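Local coordinates for Alpha/beta fold hydrolase (Pseudomonas aeruginosa, PDB 6I8W), which hydrolyses membrane phospholipids as a membrane-bound phospholipase A and virulence factor, and may also act as a monoacylglycerol lipase, at residues A[174-177]-A[182-185]; A[25-30]-A[211-216]. All blocks are in the same frame, centred on the assembly; numbering follows the deposited sequence.

Interaction 1. Residues A[174-177]-A[182-185]; sequences FEDL and NPLV
Leu-177, in the final turn of helix 172-177, and Asn-182, at the start of a type I beta turn, bring the two segments closest, their CA atoms 6.0 Å apart. The four residues between them turn the chain aside, so that only Asn-182 and Pro-183 stay beside the helix end while Leu-184 and Val-185 lead away. Val-185 N closes the beta turn on Asn-182 O. The CD2 methyl of Leu-177 lies alongside Asn-182, 3.9 Å from its CB, the two side chains pointing the same way. Asp-176 crosses Pro-183 at a slant, its OD2 resting 3.4 Å from the ring carbon CG. With CG anti to the backbone N (chi1 -175°), Asn-182 carries its amide over its own turn, and OD1 accepts from Leu-184 N at 3.0 Å. The bond, which makes an Asx turn, is bent (N-H...O 148°), its donor standing above the carbonyl plane. Phe-229 of helix 208-234 touches both Leu-177 and Asn-182, whereas Phe-198 of helix 191-199 touches both Asp-176 and Pro-183. The contact lies in the helical insertion between strands 154-160 and 250-255, consistent with the cap (lid) of alpha/beta hydrolases. Across the segments the chemistry is van der Waals packing, including a carboxylate oxygen against proline carbons; the hydrogen bonds lie within the turn, where Leu-184 N holds OD1 and so limits rotation of the amide.

Interaction 2. Residues A[25-30]-A[211-216]; sequences TLLASV and KRYLGE
Leu-27 and Tyr-213 mark the nearest approach of two helical segments, 25-30 and 211-216, with their CA atoms 8.2 Å apart. Both CB atoms point toward the opposing helix, and the two side chains cross at about a right angle. One corner of the tyrosine ring takes the contact: CE2 lies 3.8 Å from Leu-27 CD2 and 3.9 Å from Leu-27 CB, with the CD2 methyl placed obliquely to the ring. Tyr-213 extends with CG anti to its N (chi1 -176°), which directs the ring at helix 3-38. The other methyl of Leu-27, CD1, meets Leu-214 CD2 more loosely at 4.5 Å. Pro-23 and Ala-24 extend the tyrosine's contact along helix 3-38, and Arg-217 touches Leu-27 one turn beyond Tyr-213. Leu-214 touches a bound myristic acid, and Val-30, one turn along from Leu-27, an octyl glucoside. The contact joins the long N-terminal helix 3-38 to the start of helix 208-234, in the helical insertion between strands 154-160 and 250-255.

Overall arrangement
Helix 208-234 is common to both places: its early turns form one side of interaction 2, while Phe-229, farther along, touches Leu-177 and Asn-182 of interaction 1. In sequence, both segments of interaction 1 fall between the two segments of interaction 2. Their centres lie 25 Å apart and they do not touch. Interaction 1 is a local surface contact between a helix end and the turn soon after it, setting a carboxylate oxygen on proline carbons and a leucine methyl beside the asparagine CB. Interaction 2 is partly buried, wholly apolar across the segments, and joins the N-terminal helix to helix 208-234, of the probable cap. Myristic acid touches interaction 2 but stays about 8 Å from the Asn-182 side chain.

Interaction 1. Residues A[174-177]-A[182-185]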
# COMPACT_ATOMS: atom_id res chain seq x y z
N PHE A 174 16.98 5.90 -4.33
CA PHE A 174 17.37 7.22 -4.79
C PHE A 174 18.71 7.16 -5.52
O PHE A 174 18.92 7.91 -6.45
CB PHE A 174 17.39 8.22 -3.63
CG PHE A 174 16.02 8.61 -3.15
CD1 PHE A 174 15.19 9.38 -3.95
CD2 PHE A 174 15.55 8.23 -1.90
CE1 PHE A 174 13.92 9.75 -3.53
CE2 PHE A 174 14.28 8.60 -1.47
CZ PHE A 174 13.47 9.35 -2.28
N GLU A 175 19.58 6.23 -5.14
CA GLU A 175 20.84 6.00 -5.87
C GLU A 175 20.55 5.52 -7.29
O GLU A 175 21.16 5.96 -8.26
CB GLU A 175 21.71 4.97 -5.16
CG GLU A 175 22.30 5.42 -3.84
CD GLU A 175 23.52 6.28 -4.03
OE1 GLU A 175 23.87 6.59 -5.20
OE2 GLU A 175 24.15 6.65 -3.01
N ASP A 176 19.63 4.56 -7.37
CA ASP A 176 19.23 3.97 -8.64
C ASP A 176 18.67 5.04 -9.57
O ASP A 176 18.96 5.05 -10.77
CB ASP A 176 18.19 2.88 -8.44
CG ASP A 176 18.77 1.60 -7.86
OD1 ASP A 176 20.01 1.45 -7.80
OD2 ASP A 176 17.96 0.73 -7.46
N LEU A 177 17.86 5.94 -9.00
CA LEU A 177 17.18 6.97 -9.79
C LEU A 177 18.18 7.90 -10.47
O LEU A 177 17.91 8.41 -11.56
CB LEU A 177 16.22 7.78 -8.90
CG LEU A 177 14.97 6.99 -8.48
CD1 LEU A 177 14.08 7.80 -7.56
CD2 LEU A 177 14.19 6.50 -9.69
N ASN A 182 14.74 2.30 -11.87
CA ASN A 182 13.65 2.31 -10.90
C ASN A 182 13.10 0.90 -10.78
O ASN A 182 12.32 0.46 -11.63
CB ASN A 182 12.56 3.32 -11.31
CG ASN A 182 11.47 3.46 -10.25
OD1 ASN A 182 11.49 2.78 -9.22
ND2 ASN A 182 10.51 4.35 -10.51
N PRO A 183 13.52 0.18 -9.73
CA PRO A 183 13.03 -1.18 -9.51
C PRO A 183 11.52 -1.23 -9.27
O PRO A 183 10.93 -2.30 -9.41
CB PRO A 183 13.80 -1.63 -8.26
CG PRO A 183 15.01 -0.76 -8.23
CD PRO A 183 14.56 0.56 -8.77
N LEU A 184 10.91 -0.10 -8.92
CA LEU A 184 9.48 -0.10 -8.58
C LEU A 184 8.61 -0.12 -9.83
O LEU A 184 7.41 -0.36 -9.74
CB LEU A 184 9.13 1.11 -7.71
CG LEU A 184 9.90 1.28 -6.39
CD1 LEU A 184 9.34 2.45 -5.59
CD2 LEU A 184 9.88 0.01 -5.56
N VAL A 185 9.20 0.14 -10.99
CA VAL A 185 8.49 0.07 -12.25
C VAL A 185 9.00 -1.14 -13.02
O VAL A 185 10.14 -1.17 -13.47
CB VAL A 185 8.67 1.35 -13.10
CG1 VAL A 185 7.98 1.19 -14.43
CG2 VAL A 185 8.09 2.56 -12.36

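Interaction 2. Residues A[25-30]-A[211-216]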
# COMPACT_ATOMS: atom_id res chain seq x y z
N THR A 25 -8.12 -17.17 -12.41
CA THR A 25 -8.83 -17.92 -11.37
C THR A 25 -7.89 -18.22 -10.21
O THR A 25 -8.30 -18.29 -9.06
CB THR A 25 -9.44 -19.25 -11.90
OG1 THR A 25 -8.38 -20.16 -12.22
CG2 THR A 25 -10.29 -19.02 -13.12
N LEU A 26 -6.62 -18.44 -10.53
CA LEU A 26 -5.60 -18.65 -9.51
C LEU A 26 -5.55 -17.44 -8.57
O LEU A 26 -5.59 -17.58 -7.34
CB LEU A 26 -4.23 -18.86 -10.16
CG LEU A 26 -3.09 -19.55 -9.42
CD1 LEU A 26 -2.08 -20.03 -10.43
CD2 LEU A 26 -2.44 -18.64 -8.41
N LEU A 27 -5.48 -16.24 -9.14
CA LEU A 27 -5.41 -15.03 -8.32
C LEU A 27 -6.70 -14.88 -7.51
O LEU A 27 -6.66 -14.52 -6.33
CB LEU A 27 -5.16 -13.79 -9.18
CG LEU A 27 -5.16 -12.42 -8.47
CD1 LEU A 27 -4.22 -12.40 -7.26
CD2 LEU A 27 -4.85 -11.26 -9.45
N ALA A 28 -7.84 -15.18 -8.13
CA ALA A 28 -9.11 -15.06 -7.44
C ALA A 28 -9.20 -16.04 -6.26
O ALA A 28 -9.76 -15.71 -5.20
CB ALA A 28 -10.27 -15.27 -8.42
N SER A 29 -8.61 -17.22 -6.43
CA SER A 29 -8.63 -18.23 -5.37
C SER A 29 -7.75 -17.80 -4.20
O SER A 29 -8.15 -17.87 -3.04
CB SER A 29 -8.17 -19.59 -5.91
OG SER A 29 -9.06 -20.09 -6.88
N VAL A 30 -6.54 -17.34 -4.51
CA VAL A 30 -5.64 -16.88 -3.46
C VAL A 30 -6.21 -15.65 -2.71
O VAL A 30 -6.09 -15.55 -1.49
CB VAL A 30 -4.26 -16.56 -4.03
CG1 VAL A 30 -3.39 -15.96 -2.94
CG2 VAL A 30 -3.63 -17.85 -4.53
N LYS A 211 3.32 -16.14 -9.05
CA LYS A 211 4.36 -15.13 -9.24
C LYS A 211 4.43 -14.63 -10.68
O LYS A 211 4.51 -13.43 -10.91
CB LYS A 211 5.72 -15.70 -8.84
CG LYS A 211 6.88 -14.76 -9.12
CD LYS A 211 8.20 -15.48 -8.92
CE LYS A 211 9.28 -14.90 -9.81
NZ LYS A 211 10.57 -15.64 -9.69
N ARG A 212 4.39 -15.54 -11.64
CA ARG A 212 4.45 -15.15 -13.05
C ARG A 212 3.28 -14.25 -13.45
O ARG A 212 3.46 -13.29 -14.21
CB ARG A 212 4.49 -16.39 -13.95
CG ARG A 212 5.88 -17.00 -14.05
CD ARG A 212 5.95 -18.13 -15.07
NE ARG A 212 5.87 -19.45 -14.44
CZ ARG A 212 4.80 -20.23 -14.48
NH1 ARG A 212 3.71 -19.84 -15.13
NH2 ARG A 212 4.83 -21.42 -13.88
N TYR A 213 2.08 -14.55 -12.97
CA TYR A 213 0.92 -13.73 -13.30
C TYR A 213 1.04 -12.36 -12.66
O TYR A 213 0.72 -11.35 -13.28
CB TYR A 213 -0.37 -14.43 -12.90
CG TYR A 213 -1.64 -13.70 -13.29
CD1 TYR A 213 -1.91 -13.40 -14.63
CD2 TYR A 213 -2.62 -13.43 -12.35
CE1 TYR A 213 -3.09 -12.77 -15.00
CE2 TYR A 213 -3.80 -12.82 -12.71
CZ TYR A 213 -4.03 -12.49 -14.03
OH TYR A 213 -5.21 -11.88 -14.36
N LEU A 214 1.48 -12.31 -11.40
CA LEU A 214 1.69 -11.02 -10.74
C LEU A 214 2.69 -10.19 -11.54
O LEU A 214 2.51 -8.98 -11.72
CB LEU A 214 2.18 -11.21 -9.30
CG LEU A 214 1.15 -11.83 -8.35
CD1 LEU A 214 1.76 -12.06 -6.97
CD2 LEU A 214 -0.09 -10.95 -8.27
N GLY A 215 3.74 -10.85 -12.03
CA GLY A 215 4.75 -10.19 -12.85
C GLY A 215 4.17 -9.70 -14.17
O GLY A 215 4.51 -8.61 -14.64
N GLU A 216 3.29 -10.50 -14.77
CA GLU A 216 2.63 -10.09 -16.01
C GLU A 216 1.76 -8.86 -15.75
O GLU A 216 1.79 -7.89 -16.51
CB GLU A 216 1.78 -11.22 -16.58
CG GLU A 216 2.58 -12.38 -17.16
CD GLU A 216 1.70 -13.51 -17.66
OE1 GLU A 216 0.47 -13.30 -17.80
OE2 GLU A 216 2.24 -14.61 -17.92